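Local atomic coordinates of protein DUF199/WhiA (Thermotoga maritima, PDB entry 3HYI), a protein that probably binds DNA and takes part in cell division and chromosome segregation, joining a degenerate LAGLIDADG homing endonuclease domain to a helix-turn-helix domain. Residues K236-L241 with E289-V294; A109-F114 with R148-D153. All blocks are in the same frame, centred on the assembly; numbering follows the deposited sequence.

Interaction 1: K236-L241 with E289-V294; sequences KENMGL and ERFGDV
Phe291 meets Asn238 and Met239, the residues at which the long helix 207-238 ends, and its ring is clamped on both faces. The first layer comes from the residue just before it: Arg290 sets CB 3.7 Å above the plane of the Phe291 ring, over its centre, while the guanidinium runs on past. Phe291 itself reaches across with CG anti to its carbonyl carbon (chi1 -52°), and its opposite face receives Asn238. There CB of Asn238 makes a CH-pi contact 3.5 Å from the centroid of the Phe291 ring, only 14° off the normal. The amide continues the stack, its plane 7° from that of the ring; the Asn238 side chain runs over the ring toward Phe291 CB, while the ring runs back toward the helix end. Asparagine suits the place because a flat amide can stack and still bond to the helix: ND2 comes within 3.4 Å of Phe291 CB, yet its hydrogen bond goes to Leu234 O, a bond that probably helps hold the amide flat. Met239, the first residue to leave helical angles, lies roughly perpendicular to the phenylalanine. Its long, flexible thioether brings SD to the ring edge, 5.2 Å from the Phe291 centroid, a Met-aromatic contact, while CG packs 4.0 Å from Phe291 CZ. Val294 ends the modelled chain beyond this cluster, touching Leu234 of helix 207-238 and Ile285 and Ala288 of helix 274-288. The tail after helix 274-288, part of the predicted helix-turn-helix region, is thereby laid against the C-terminal end of helix 207-238.

Interaction 2: A109-F114 with R148-D153; sequences ALFVSF and RKSLKD
The ring of Phe111 carries Ser150 CB on one face and meets Leu151 CG at its edge, in plane. Ser150 CB stands 3.3 Å above the plane of the Phe111 ring, displaced toward the rim, and its CH-pi contact runs 3.5 Å to the centroid, 20° off the normal. The CE1-CZ bond of Phe111 lies closest, each atom 3.4 Å from Ser150 CB. Phe111 extends with CG opposite the backbone N (chi1 -180°), a torsion that carries the ring out from helix 108-122 to the surface of helix 141-155. Serine suits the receiving position because its side chain is short and lets the ring come close to the helix, while OG turns back to a weak hydrogen bond with Leu146 O and so has a partner in a buried place. Leu151 adds apolar bulk, its CG 4.0 Å from Phe111 CZ. The backbone also comes close, Leu151 N being 3.6 Å from Phe111 CZ. Were Phe111 an alanine, the space between the helices would probably be left unfilled, and Leu151 CG and Ser150 CB would lose this ring, though Phe105 would still touch Ser150. Phe105 and Phe155 also pack on Phe111, extending the apolar cluster. Helices 108-122, 141-155 and 175-184, with a pair of strands after each of the first two, follow the alpha-beta-beta-alpha-beta-beta-alpha order of a LAGLIDADG domain. The contact joins the first two helices, and helix 108-122 also packs on helix 25-39, consistent with the paired LAGLIDADG helices of homing endonucleases.

Interaction 1 is a surface contact in the C-terminal helix-turn-helix region and interaction 2 a buried one in the LAGLIDADG-like domain; their centres lie about 80 Å apart, on opposite sides of the chain's centre, and they share no helix. In each, a phenylalanine ring receives a CB over its face, but the setting differs. At the periphery, 236-241 and 289-294 set an amide and a thioether against a ring that stays partly exposed, where a helix end meets a tail, and the polar amide end bonds within its own helix. Inside the other domain, 109-114 and 148-153 join two continuous helices through serine and leucine, with more aromatic residues close by.

Interaction 1: K236-L241 with E289-V294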
# COMPACT_ATOMS: atom_id res chain seq x y z
N LYS A 236 32.80 -48.41 1.72
CA LYS A 236 32.29 -49.77 1.74
C LYS A 236 33.28 -50.74 1.10
O LYS A 236 33.55 -51.82 1.63
CB LYS A 236 30.94 -49.85 1.02
CG LYS A 236 30.36 -51.25 0.94
CD LYS A 236 28.92 -51.24 0.44
CE LYS A 236 28.46 -52.64 0.08
NZ LYS A 236 26.97 -52.75 0.02
N GLU A 237 33.82 -50.33 -0.05
CA GLU A 237 34.80 -51.13 -0.78
C GLU A 237 36.12 -51.30 -0.02
O GLU A 237 36.66 -52.41 0.03
CB GLU A 237 35.07 -50.51 -2.15
CG GLU A 237 36.07 -51.27 -3.01
N ASN A 238 36.61 -50.21 0.57
CA ASN A 238 37.98 -50.16 1.09
C ASN A 238 38.16 -50.46 2.59
O ASN A 238 39.19 -51.02 2.97
CB ASN A 238 38.61 -48.80 0.77
CG ASN A 238 38.90 -48.64 -0.72
OD1 ASN A 238 39.91 -49.13 -1.21
ND2 ASN A 238 38.01 -47.95 -1.43
N MET A 239 37.20 -50.08 3.42
CA MET A 239 37.26 -50.36 4.87
C MET A 239 36.01 -51.02 5.46
O MET A 239 36.08 -51.58 6.55
CB MET A 239 37.59 -49.09 5.65
CG MET A 239 36.56 -47.98 5.55
SD MET A 239 36.91 -46.60 6.67
CE MET A 239 36.16 -47.19 8.18
N GLY A 240 34.89 -50.94 4.76
CA GLY A 240 33.62 -51.46 5.26
C GLY A 240 32.90 -50.44 6.11
O GLY A 240 33.50 -49.78 6.97
N LEU A 241 31.59 -50.31 5.89
CA LEU A 241 30.76 -49.36 6.61
C LEU A 241 30.59 -49.75 8.07
O LEU A 241 30.42 -48.88 8.93
CB LEU A 241 29.38 -49.25 5.97
CG LEU A 241 29.35 -48.83 4.50
CD1 LEU A 241 27.91 -48.76 4.02
CD2 LEU A 241 30.05 -47.49 4.31
N GLU A 289 37.96 -39.42 1.08
CA GLU A 289 39.05 -38.81 0.29
C GLU A 289 40.33 -39.65 0.34
O GLU A 289 41.14 -39.61 -0.59
CB GLU A 289 39.34 -37.38 0.79
CG GLU A 289 38.33 -36.35 0.33
CD GLU A 289 38.56 -34.97 0.93
OE1 GLU A 289 39.74 -34.60 1.15
OE2 GLU A 289 37.57 -34.26 1.18
N ARG A 290 40.51 -40.35 1.45
CA ARG A 290 41.47 -41.45 1.60
C ARG A 290 41.59 -42.32 0.35
O ARG A 290 42.69 -42.56 -0.15
CB ARG A 290 40.98 -42.36 2.73
CG ARG A 290 42.02 -42.77 3.74
CD ARG A 290 41.37 -43.20 5.04
NE ARG A 290 40.75 -42.07 5.74
CZ ARG A 290 40.43 -42.06 7.03
NH1 ARG A 290 40.67 -43.12 7.81
NH2 ARG A 290 39.88 -40.98 7.57
N PHE A 291 40.44 -42.77 -0.14
CA PHE A 291 40.36 -43.91 -1.07
C PHE A 291 40.16 -43.53 -2.53
O PHE A 291 40.43 -44.35 -3.42
CB PHE A 291 39.22 -44.83 -0.64
CG PHE A 291 39.28 -45.25 0.80
CD1 PHE A 291 40.40 -45.90 1.30
CD2 PHE A 291 38.22 -45.00 1.66
CE1 PHE A 291 40.46 -46.29 2.63
CE2 PHE A 291 38.27 -45.38 2.99
CZ PHE A 291 39.40 -46.03 3.48
N GLY A 292 39.68 -42.32 -2.79
CA GLY A 292 39.42 -41.89 -4.16
C GLY A 292 38.80 -40.52 -4.28
O GLY A 292 38.56 -39.84 -3.28
N ASP A 293 38.54 -40.12 -5.53
CA ASP A 293 37.98 -38.81 -5.84
C ASP A 293 36.51 -38.75 -5.43
O ASP A 293 35.70 -39.56 -5.88
CB ASP A 293 38.10 -38.53 -7.34
CG ASP A 293 37.59 -37.15 -7.73
OD1 ASP A 293 38.27 -36.15 -7.40
OD2 ASP A 293 36.51 -37.07 -8.36
N VAL A 294 36.17 -37.78 -4.56
CA VAL A 294 34.79 -37.60 -4.09
C VAL A 294 34.50 -36.13 -3.80
O VAL A 294 34.91 -35.24 -4.55
CB VAL A 294 34.51 -38.42 -2.81
CG1 VAL A 294 35.17 -39.78 -2.87
CG2 VAL A 294 34.99 -37.67 -1.57

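Interaction 2: A109-F114 with R148-D153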
# COMPACT_ATOMS: atom_id res chain seq x y z
N ALA A 109 -14.77 19.68 -14.91
CA ALA A 109 -14.08 20.79 -14.25
C ALA A 109 -14.72 21.09 -12.89
O ALA A 109 -14.02 21.20 -11.88
CB ALA A 109 -14.10 22.03 -15.14
N LEU A 110 -16.04 21.21 -12.86
CA LEU A 110 -16.77 21.43 -11.61
C LEU A 110 -16.57 20.26 -10.64
O LEU A 110 -16.38 20.47 -9.44
CB LEU A 110 -18.27 21.63 -11.87
CG LEU A 110 -18.66 22.84 -12.72
CD1 LEU A 110 -20.15 22.80 -13.07
CD2 LEU A 110 -18.31 24.14 -12.01
N PHE A 111 -16.61 19.04 -11.17
CA PHE A 111 -16.47 17.84 -10.35
C PHE A 111 -15.08 17.71 -9.72
O PHE A 111 -14.97 17.29 -8.56
CB PHE A 111 -16.79 16.60 -11.17
CG PHE A 111 -16.68 15.32 -10.40
CD1 PHE A 111 -17.53 15.07 -9.33
CD2 PHE A 111 -15.72 14.37 -10.73
CE1 PHE A 111 -17.42 13.89 -8.60
CE2 PHE A 111 -15.61 13.19 -10.01
CZ PHE A 111 -16.46 12.95 -8.94
N VAL A 112 -14.04 18.06 -10.46
CA VAL A 112 -12.67 18.00 -9.94
C VAL A 112 -12.48 18.96 -8.77
O VAL A 112 -11.82 18.62 -7.79
CB VAL A 112 -11.64 18.28 -11.04
CG1 VAL A 112 -10.26 18.54 -10.44
CG2 VAL A 112 -11.58 17.12 -12.01
N SER A 113 -13.05 20.15 -8.88
CA SER A 113 -13.00 21.15 -7.82
C SER A 113 -13.79 20.70 -6.59
O SER A 113 -13.35 20.91 -5.46
CB SER A 113 -13.53 22.49 -8.33
OG SER A 113 -12.68 23.02 -9.33
N PHE A 114 -14.95 20.09 -6.82
CA PHE A 114 -15.77 19.51 -5.75
C PHE A 114 -14.99 18.41 -5.03
O PHE A 114 -15.00 18.35 -3.80
CB PHE A 114 -17.07 18.96 -6.34
CG PHE A 114 -18.02 18.38 -5.32
CD1 PHE A 114 -18.66 19.20 -4.39
CD2 PHE A 114 -18.29 17.02 -5.30
CE1 PHE A 114 -19.54 18.67 -3.46
CE2 PHE A 114 -19.17 16.48 -4.37
CZ PHE A 114 -19.80 17.31 -3.45
N ARG A 148 -19.24 8.78 -6.24
CA ARG A 148 -18.68 7.49 -6.66
C ARG A 148 -18.98 7.18 -8.13
O ARG A 148 -18.15 6.59 -8.82
CB ARG A 148 -19.23 6.37 -5.77
CG ARG A 148 -18.63 5.00 -6.06
N LYS A 149 -20.16 7.57 -8.59
CA LYS A 149 -20.55 7.36 -9.99
C LYS A 149 -19.76 8.26 -10.94
O LYS A 149 -19.34 7.82 -12.01
CB LYS A 149 -22.05 7.62 -10.17
CG LYS A 149 -22.59 7.24 -11.54
N SER A 150 -19.56 9.52 -10.54
CA SER A 150 -18.81 10.48 -11.36
C SER A 150 -17.32 10.14 -11.42
O SER A 150 -16.67 10.38 -12.44
CB SER A 150 -19.02 11.91 -10.85
OG SER A 150 -20.30 12.39 -11.21
N LEU A 151 -16.78 9.60 -10.33
CA LEU A 151 -15.40 9.12 -10.31
C LEU A 151 -15.19 8.04 -11.38
O LEU A 151 -14.14 8.00 -12.03
CB LEU A 151 -15.02 8.56 -8.93
CG LEU A 151 -14.64 9.59 -7.87
CD1 LEU A 151 -14.49 8.92 -6.51
CD2 LEU A 151 -13.35 10.31 -8.27
N LYS A 152 -16.19 7.19 -11.55
CA LYS A 152 -16.16 6.12 -12.54
C LYS A 152 -16.36 6.65 -13.96
O LYS A 152 -15.59 6.33 -14.86
CB LYS A 152 -17.22 5.07 -12.22
N ASP A 153 -17.41 7.45 -14.15
CA ASP A 153 -17.74 8.00 -15.47
C ASP A 153 -16.60 8.84 -16.05
O ASP A 153 -16.21 8.65 -17.21
CB ASP A 153 -19.01 8.85 -15.41
CG ASP A 153 -20.26 8.03 -15.09
OD1 ASP A 153 -21.20 8.61 -14.51
OD2 ASP A 153 -20.30 6.83 -15.41